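Local coordinates for uncharacterized protein (Leishmania major, PDB 2B4W), which is of unknown function but has a beta-propeller-like fold related to the beta-fructosidase superfamily, so it may act on or bind carbohydrates, at residues A[204-209]-A[264-269]. Sequence-based numbering, arbitrary orientation.
Sequences GCIGHY and VFASGI
His208 and Phe265 run alongside each other in the same direction, where two nearly antiparallel strands (168°) of different sheets face each other near the centre of the chain. CE2 of Phe265 reaches over one face of the imidazole, displaced toward its rim, and comes 3.5 Å from His208 CE1. The planes are inclined at 38°, an oblique pairing. The CB of Phe265 does not point at the other strand; CG, anti to the backbone N (chi1 177°), brings the root of the ring toward His208. A flat, apolar ring suits this place because it can cover the imidazole while His208 ND1 hydrogen-bonds to Asn193 in strand 188-198.

The backbones come closest beside this pair, with Gly207 CA 5.4 Å from Ala266 CA. Small Ala266 suits the tight spot: its single methyl, directed toward the other strand, fits 3.3 Å from Gly207 O. Ile206 continues the contact: its CG2 meets Ala266 CB at 3.8 Å, and its CD1 meets Ile269 CG2 at 3.9 Å, the two isoleucines crossing at about a right angle. Beyond Ile206 the backbones part. Tyr209, at the other end, is partly exposed and points away. Ser267, in a classic beta bulge with Gly268 opposite Tyr280, points away, and its OG hydrogen-bonds to Glu288 OE2 and Cys33 O.

Face-to-face side-chain packing of strands from two different sheets is consistent with adjacent blades of a beta-propeller. The segments share no hydrogen bond, so cohesion rests on van der Waals fit and apolar burial, with ND1 of His208 bonded to Asn193 OD1.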
ATOM      1  N   GLY A 204       3.621 -11.003  -6.357  1.00 21.89           N
ATOM      2  CA  GLY A 204       2.274 -10.503  -6.323  1.00 19.40           C
ATOM      3  C   GLY A 204       2.249  -9.050  -5.878  1.00 22.00           C
ATOM      4  O   GLY A 204       2.599  -8.727  -4.744  1.00 19.28           O
ATOM      5  N   CYS A 205       1.833  -8.144  -6.767  1.00 24.76           N
ATOM      6  CA  CYS A 205       1.651  -6.769  -6.324  1.00 21.86           C
ATOM      7  C   CYS A 205       0.188  -6.348  -6.252  1.00 17.45           C
ATOM      8  O   CYS A 205      -0.662  -6.648  -7.113  1.00 16.37           O
ATOM      9  CB  CYS A 205       2.396  -5.776  -7.221  1.00 24.64           C
ATOM     10  SG  CYS A 205       4.101  -6.216  -7.591  1.00 28.94           S
ATOM     11  N   ILE A 206      -0.075  -5.592  -5.170  1.00 17.58           N
ATOM     12  CA  ILE A 206      -1.326  -4.881  -4.982  1.00 21.00           C
ATOM     13  C   ILE A 206      -1.050  -3.400  -5.140  1.00 19.71           C
ATOM     14  O   ILE A 206      -0.171  -2.868  -4.466  1.00 17.38           O
ATOM     15  CB  ILE A 206      -1.938  -5.179  -3.605  1.00 22.34           C
ATOM     16  CG1 ILE A 206      -2.236  -6.669  -3.402  1.00 18.60           C
ATOM     17  CG2 ILE A 206      -3.173  -4.335  -3.327  1.00 20.03           C
ATOM     18  CD1 ILE A 206      -3.258  -7.179  -4.403  1.00 12.23           C
ATOM     19  N   GLY A 207      -1.752  -2.689  -6.020  1.00 22.42           N
ATOM     20  CA  GLY A 207      -1.453  -1.257  -6.131  1.00 13.89           C
ATOM     21  C   GLY A 207      -2.601  -0.430  -6.647  1.00 15.49           C
ATOM     22  O   GLY A 207      -3.761  -0.777  -6.459  1.00 27.29           O
ATOM     23  N   HIS A 208      -2.278   0.678  -7.313  1.00 16.55           N
ATOM     24  CA  HIS A 208      -3.288   1.580  -7.835  1.00 14.24           C
ATOM     25  C   HIS A 208      -3.057   1.853  -9.322  1.00 20.19           C
ATOM     26  O   HIS A 208      -1.905   1.955  -9.752  1.00 31.08           O
ATOM     27  CB  HIS A 208      -3.330   2.884  -7.050  1.00 14.97           C
ATOM     28  CG  HIS A 208      -2.189   3.827  -6.989  1.00 23.01           C
ATOM     29  ND1 HIS A 208      -1.091   3.666  -6.171  1.00 24.75           N
ATOM     30  CD2 HIS A 208      -1.978   5.009  -7.634  1.00 24.99           C
ATOM     31  CE1 HIS A 208      -0.254   4.682  -6.335  1.00 29.65           C
ATOM     32  NE2 HIS A 208      -0.770   5.517  -7.224  1.00 23.53           N
ATOM     33  N   TYR A 209      -4.163   1.951 -10.048  1.00 22.32           N
ATOM     34  CA  TYR A 209      -4.120   2.347 -11.463  1.00 25.74           C
ATOM     35  C   TYR A 209      -4.945   3.631 -11.537  1.00 28.55           C
ATOM     36  O   TYR A 209      -6.022   3.707 -10.945  1.00 29.14           O
ATOM     37  CB  TYR A 209      -4.600   1.286 -12.431  1.00 29.26           C
ATOM     38  CG  TYR A 209      -4.096   1.452 -13.853  1.00 31.59           C
ATOM     39  CD1 TYR A 209      -4.698   2.332 -14.744  1.00 37.39           C
ATOM     40  CD2 TYR A 209      -3.006   0.732 -14.309  1.00 28.16           C
ATOM     41  CE1 TYR A 209      -4.232   2.483 -16.036  1.00 35.88           C
ATOM     42  CE2 TYR A 209      -2.527   0.870 -15.603  1.00 40.96           C
ATOM     43  CZ  TYR A 209      -3.145   1.751 -16.470  1.00 38.48           C
ATOM     44  OH  TYR A 209      -2.669   1.891 -17.762  1.00 34.60           O
ATOM     45  N   VAL A 264      -9.845   5.086  -5.117  1.00 22.27           N
ATOM     46  CA  VAL A 264      -9.432   4.253  -3.997  1.00 20.24           C
ATOM     47  C   VAL A 264      -7.934   3.940  -4.119  1.00 12.92           C
ATOM     48  O   VAL A 264      -7.442   3.671  -5.200  1.00 19.72           O
ATOM     49  CB  VAL A 264     -10.148   2.902  -3.852  1.00 22.80           C
ATOM     50  CG1 VAL A 264     -11.549   3.082  -3.283  1.00 18.58           C
ATOM     51  CG2 VAL A 264     -10.142   2.198  -5.198  1.00 25.13           C
ATOM     52  N   PHE A 265      -7.230   3.983  -2.999  1.00 19.53           N
ATOM     53  CA  PHE A 265      -5.769   3.858  -3.051  1.00 18.53           C
ATOM     54  C   PHE A 265      -5.342   2.718  -2.145  1.00 17.52           C
ATOM     55  O   PHE A 265      -5.454   2.886  -0.923  1.00 16.12           O
ATOM     56  CB  PHE A 265      -5.240   5.215  -2.605  1.00 25.41           C
ATOM     57  CG  PHE A 265      -3.743   5.371  -2.496  1.00 29.42           C
ATOM     58  CD1 PHE A 265      -3.087   4.983  -1.334  1.00 25.45           C
ATOM     59  CD2 PHE A 265      -3.010   5.907  -3.541  1.00 25.19           C
ATOM     60  CE1 PHE A 265      -1.721   5.130  -1.231  1.00 23.54           C
ATOM     61  CE2 PHE A 265      -1.632   6.055  -3.436  1.00 24.36           C
ATOM     62  CZ  PHE A 265      -0.979   5.667  -2.281  1.00 25.22           C
ATOM     63  N   ALA A 266      -4.920   1.637  -2.766  1.00 20.30           N
ATOM     64  CA  ALA A 266      -4.657   0.350  -2.151  1.00 22.80           C
ATOM     65  C   ALA A 266      -3.734   0.416  -0.949  1.00 19.08           C
ATOM     66  O   ALA A 266      -2.711   1.108  -0.934  1.00 24.24           O
ATOM     67  CB  ALA A 266      -4.056  -0.615  -3.188  1.00 12.62           C
ATOM     68  N   SER A 267      -4.098  -0.317   0.092  1.00 22.00           N
ATOM     69  CA  SER A 267      -3.243  -0.446   1.274  1.00 19.19           C
ATOM     70  C   SER A 267      -2.494  -1.780   1.248  1.00 17.03           C
ATOM     71  O   SER A 267      -1.273  -1.829   1.295  1.00 15.48           O
ATOM     72  CB  SER A 267      -4.065  -0.311   2.550  1.00 23.35           C
ATOM     73  OG  SER A 267      -4.738   0.935   2.578  1.00 24.69           O
ATOM     74  N   GLY A 268      -3.256  -2.865   1.133  1.00 23.58           N
ATOM     75  CA  GLY A 268      -2.715  -4.201   0.878  1.00 18.58           C
ATOM     76  C   GLY A 268      -3.753  -5.280   1.113  1.00 20.41           C
ATOM     77  O   GLY A 268      -4.905  -5.026   1.506  1.00 20.04           O
ATOM     78  N   ILE A 269      -3.377  -6.541   0.909  1.00 20.54           N
ATOM     79  CA  ILE A 269      -4.288  -7.629   1.225  1.00 16.30           C
ATOM     80  C   ILE A 269      -3.832  -8.448   2.432  1.00 20.47           C
ATOM     81  O   ILE A 269      -2.655  -8.519   2.784  1.00 17.77           O
ATOM     82  CB  ILE A 269      -4.457  -8.626   0.060  1.00 17.86           C
ATOM     83  CG1 ILE A 269      -3.114  -9.203  -0.312  1.00  8.29           C
ATOM     84  CG2 ILE A 269      -5.227  -7.986  -1.089  1.00 27.07           C
ATOM     85  CD1 ILE A 269      -3.089 -10.298  -1.370  1.00 19.29           C
TER